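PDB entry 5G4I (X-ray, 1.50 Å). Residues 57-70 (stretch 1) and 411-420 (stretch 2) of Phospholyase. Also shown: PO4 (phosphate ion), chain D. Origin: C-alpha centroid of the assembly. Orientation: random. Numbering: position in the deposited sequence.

Stretch 1 (57-70) YLDGYNNVPHVGHA
Stretch 2, residues 411-420: LKMRPPLVFG

Both stretches enter the contact as the ends of strands, Tyr57 to Asp59 and Leu411 to Met413, and continue as loops. The CA atoms of Gly60 and Pro415 lie 4.2 Å apart and those of Tyr61 and Arg414 4.6 Å, the numbering running in opposite senses; farther along it rises together, with His66 CA 4.9 Å from Pro416 CA and Val67 CA 5.8 Å from Val418 CA. Gly60 (phi/psi -100/21) and Tyr61 (-132/-43) lead out of the first strand and face Pro415 (-81/167) and Arg414 (-160/75); Pro416 (-44/145) comes next and faces His66. Each loop contains a type I turn, Pro65 to Gly68 and Pro416 to Phe419, closed by Gly68 N to Pro65 O at 3.0 Å and Phe419 N to Pro416 O at 3.1 Å.

Two backbone hydrogen bonds join the stretches. Arg414 N donates to Gly60 O (2.8 Å, nearly linear at 169°), an oxygen that Met413 CA also approaches at 3.2 Å in a CA-H...O contact. Leu417 N donates to His66 O at 2.9 Å, linking the two turns. Gly68 has phi/psi 102/149, a conformation that calls for glycine; a CB there would also lie only 3.1 Å from Val418 CG2.

Arg414 (chi1 to chi3 t, t, p) dominates the side-chain contacts. Arg414 NE and NH2 both donate to Tyr61 O, at 2.9 and 2.8 Å, so one carbonyl receives a fork from the guanidinium edge. The CB of Tyr61 points away, but with chi1 t and chi2 70° its ring comes back beneath the guanidinium: Arg414 CZ stands 4.6 Å from the ring centroid, 24° off the normal, in a cation-pi arrangement. Asn63 (chi1 p) lays OD1 over a guanidinium face, 3.4 Å from Arg414 CZ, without a hydrogen bond. A phosphate ion, probably from the crystallisation liquor, bridges Arg414 and Tyr61: Arg414 NH1 donates to phosphate O1 at 2.7 Å, Arg414 NH2 to O2 at 3.0 Å, and Tyr61 OH to O3 at a very short 2.4 Å.

Asp59 (chi1 t) organises the first loop. Asp59 OD1 accepts from Tyr61 N and Asn62 N, both at 2.9 Å, while Asp59 OD2 accepts from Asn62 ND2 at 3.1 Å and His69 NE2 at 2.8 Å. Asp59 O, buried against Pro415 CB at 3.4 Å, has no hydrogen-bond partner.

Leu417 CB makes a CH-pi contact over one face of the His66 ring (chi1 t, chi2 62°), 4.2 Å from its centroid. Two apolar pairs add to it: Leu58 CD1 and Phe419 CE2 at 4.1 Å, Pro65 CG and Pro416 CG at 4.3 Å.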

# COMPACT_ATOMS: atom_id res chain seq x y z
N TYR A 57 17.70 23.64 9.37
CA TYR A 57 18.31 23.18 8.15
C TYR A 57 17.45 23.58 6.90
O TYR A 57 16.20 23.58 6.99
CB TYR A 57 18.46 21.63 8.10
CG TYR A 57 19.17 20.99 9.28
CD1 TYR A 57 18.49 20.81 10.47
CD2 TYR A 57 20.46 20.62 9.19
CE1 TYR A 57 19.12 20.25 11.58
CE2 TYR A 57 21.12 19.98 10.27
CZ TYR A 57 20.45 19.92 11.46
OH TYR A 57 21.09 19.31 12.54
N LEU A 58 18.17 23.82 5.82
CA LEU A 58 17.58 23.97 4.47
C LEU A 58 17.44 22.55 3.88
O LEU A 58 18.39 21.81 3.79
CB LEU A 58 18.47 24.84 3.58
CG LEU A 58 17.98 25.05 2.11
CD1 LEU A 58 16.64 25.69 2.05
CD2 LEU A 58 19.02 25.85 1.31
N ASP A 59 16.18 22.19 3.47
CA ASP A 59 15.89 20.89 2.85
C ASP A 59 16.26 20.86 1.38
O ASP A 59 15.51 21.43 0.57
CB ASP A 59 14.40 20.53 3.06
CG ASP A 59 14.06 19.08 2.71
OD1 ASP A 59 14.88 18.42 2.03
OD2 ASP A 59 12.96 18.67 3.15
N GLY A 60 17.41 20.27 1.03
CA GLY A 60 17.78 19.98 -0.37
C GLY A 60 17.58 18.57 -0.89
O GLY A 60 18.22 18.16 -1.88
N TYR A 61 16.68 17.85 -0.18
CA TYR A 61 16.54 16.40 -0.40
C TYR A 61 15.14 15.84 -0.57
O TYR A 61 14.94 14.89 -1.35
CB TYR A 61 17.30 15.60 0.76
CG TYR A 61 17.08 14.09 0.72
CD1 TYR A 61 17.63 13.36 -0.25
CD2 TYR A 61 16.11 13.54 1.52
CE1 TYR A 61 17.31 12.00 -0.37
CE2 TYR A 61 15.77 12.21 1.40
CZ TYR A 61 16.42 11.51 0.48
OH TYR A 61 16.01 10.17 0.39
N ASN A 62 14.17 16.28 0.24
CA ASN A 62 12.88 15.56 0.34
C ASN A 62 11.88 15.93 -0.75
O ASN A 62 11.48 17.08 -0.86
CB ASN A 62 12.25 15.75 1.72
CG ASN A 62 13.05 14.98 2.80
OD1 ASN A 62 13.07 13.74 2.82
ND2 ASN A 62 13.90 15.74 3.53
N ASN A 63 11.45 14.91 -1.53
CA ASN A 63 10.43 15.09 -2.53
C ASN A 63 8.99 14.72 -2.11
O ASN A 63 8.01 15.16 -2.75
CB ASN A 63 10.73 14.33 -3.80
CG ASN A 63 10.78 12.83 -3.63
OD1 ASN A 63 10.89 12.30 -2.53
ND2 ASN A 63 10.71 12.11 -4.79
N VAL A 64 8.80 14.02 -0.99
CA VAL A 64 7.49 13.72 -0.51
C VAL A 64 6.69 15.00 -0.14
O VAL A 64 5.50 15.15 -0.53
CB VAL A 64 7.52 12.63 0.63
CG1 VAL A 64 6.19 12.54 1.34
CG2 VAL A 64 7.95 11.29 0.06
N PRO A 65 7.26 15.99 0.61
CA PRO A 65 6.59 17.26 0.86
C PRO A 65 6.72 18.20 -0.33
O PRO A 65 7.33 19.27 -0.32
CB PRO A 65 7.38 17.82 2.09
CG PRO A 65 8.68 17.28 1.94
CD PRO A 65 8.53 15.89 1.38
N HIS A 66 6.11 17.73 -1.46
CA HIS A 66 6.14 18.43 -2.76
C HIS A 66 5.80 19.93 -2.67
O HIS A 66 6.48 20.75 -3.34
CB HIS A 66 5.05 17.76 -3.69
CG HIS A 66 5.14 18.14 -5.14
ND1 HIS A 66 6.23 17.85 -5.92
CD2 HIS A 66 4.22 18.74 -5.95
CE1 HIS A 66 5.97 18.26 -7.16
NE2 HIS A 66 4.79 18.81 -7.19
N VAL A 67 4.79 20.31 -1.87
CA VAL A 67 4.38 21.70 -1.71
C VAL A 67 4.82 22.36 -0.39
O VAL A 67 4.22 23.36 0.06
CB VAL A 67 2.88 21.92 -2.03
CG1 VAL A 67 2.63 21.60 -3.54
CG2 VAL A 67 1.92 21.07 -1.21
N GLY A 68 5.78 21.73 0.23
CA GLY A 68 6.44 22.26 1.41
C GLY A 68 5.97 21.63 2.74
O GLY A 68 4.80 21.14 2.88
N HIS A 69 6.88 21.57 3.72
CA HIS A 69 6.52 21.09 5.05
C HIS A 69 5.39 21.92 5.71
O HIS A 69 5.40 23.17 5.65
CB HIS A 69 7.77 21.13 5.97
CG HIS A 69 8.88 20.29 5.48
ND1 HIS A 69 8.85 18.91 5.54
CD2 HIS A 69 10.07 20.61 4.88
CE1 HIS A 69 9.97 18.43 5.01
NE2 HIS A 69 10.73 19.45 4.60
N ALA A 70 4.43 21.19 6.32
CA ALA A 70 3.33 21.85 7.03
C ALA A 70 2.43 22.78 6.21
O ALA A 70 1.83 23.71 6.71
CB ALA A 70 3.85 22.57 8.34
N LEU A 411 26.34 13.24 -6.02
CA LEU A 411 25.72 14.09 -5.01
C LEU A 411 24.38 14.54 -5.54
O LEU A 411 24.34 14.94 -6.71
CB LEU A 411 26.79 15.24 -4.71
CG LEU A 411 26.79 15.91 -3.43
CD1 LEU A 411 27.20 14.98 -2.29
CD2 LEU A 411 27.70 17.09 -3.49
N LYS A 412 23.32 14.32 -4.76
CA LYS A 412 21.94 14.47 -5.21
C LYS A 412 21.22 15.56 -4.47
O LYS A 412 21.18 15.55 -3.22
CB LYS A 412 21.21 13.25 -4.92
CG LYS A 412 19.77 13.24 -5.35
CD LYS A 412 18.94 12.47 -4.36
CE LYS A 412 18.54 11.10 -4.75
NZ LYS A 412 17.40 10.61 -3.95
N MET A 413 20.50 16.38 -5.26
CA MET A 413 19.75 17.52 -4.66
C MET A 413 18.40 17.63 -5.32
O MET A 413 18.33 17.61 -6.58
CB MET A 413 20.52 18.69 -4.96
CG MET A 413 21.78 18.66 -4.10
SD MET A 413 23.24 19.52 -4.52
CE MET A 413 23.51 20.33 -6.07
N ARG A 414 17.39 17.61 -4.47
CA ARG A 414 16.01 17.32 -4.90
C ARG A 414 15.14 17.88 -3.80
O ARG A 414 14.49 17.15 -3.09
CB ARG A 414 15.82 15.76 -5.12
CG ARG A 414 14.37 15.29 -5.51
CD ARG A 414 14.09 13.78 -5.25
NE ARG A 414 14.16 13.60 -3.79
CZ ARG A 414 14.18 12.39 -3.19
NH1 ARG A 414 13.84 11.26 -3.89
NH2 ARG A 414 14.27 12.22 -1.89
N PRO A 415 15.00 19.23 -3.78
CA PRO A 415 14.23 19.87 -2.66
C PRO A 415 12.73 19.87 -2.82
O PRO A 415 12.28 19.60 -4.00
CB PRO A 415 14.76 21.32 -2.71
CG PRO A 415 15.11 21.54 -4.17
CD PRO A 415 15.70 20.23 -4.62
N PRO A 416 11.92 20.17 -1.83
CA PRO A 416 10.49 20.52 -2.04
C PRO A 416 10.34 21.49 -3.23
O PRO A 416 11.23 22.34 -3.48
CB PRO A 416 10.06 21.13 -0.69
CG PRO A 416 11.03 20.42 0.29
CD PRO A 416 12.35 20.37 -0.41
N LEU A 417 9.25 21.37 -4.00
CA LEU A 417 9.06 22.20 -5.25
C LEU A 417 8.72 23.67 -4.95
O LEU A 417 8.56 24.47 -5.88
CB LEU A 417 8.05 21.55 -6.23
CG LEU A 417 8.59 21.55 -7.67
CD1 LEU A 417 9.65 20.51 -7.91
CD2 LEU A 417 7.45 21.35 -8.70
N VAL A 418 8.59 24.08 -3.67
CA VAL A 418 8.49 25.46 -3.24
C VAL A 418 9.87 26.11 -3.01
O VAL A 418 9.95 27.29 -2.63
CB VAL A 418 7.57 25.61 -2.01
CG1 VAL A 418 6.16 25.32 -2.31
CG2 VAL A 418 8.07 24.77 -0.84
N PHE A 419 10.97 25.44 -3.30
CA PHE A 419 12.35 25.97 -3.18
C PHE A 419 12.56 26.96 -4.32
O PHE A 419 12.27 26.73 -5.52
CB PHE A 419 13.28 24.74 -3.40
CG PHE A 419 14.78 24.90 -3.17
CD1 PHE A 419 15.59 25.24 -4.24
CD2 PHE A 419 15.38 24.54 -1.96
CE1 PHE A 419 16.97 25.23 -4.15
CE2 PHE A 419 16.76 24.53 -1.86
CZ PHE A 419 17.54 24.85 -2.95
N GLY A 420 13.04 28.15 -3.92
CA GLY A 420 13.22 29.32 -4.82
C GLY A 420 14.70 29.74 -4.98
O GLY A 420 15.65 29.09 -4.50
P PO4 D . 14.42 8.42 -1.73
O1 PO4 D . 14.29 8.66 -3.12
O2 PO4 D . 13.77 9.45 -0.81
O3 PO4 D . 15.84 8.96 -1.63
O4 PO4 D . 14.29 7.02 -1.20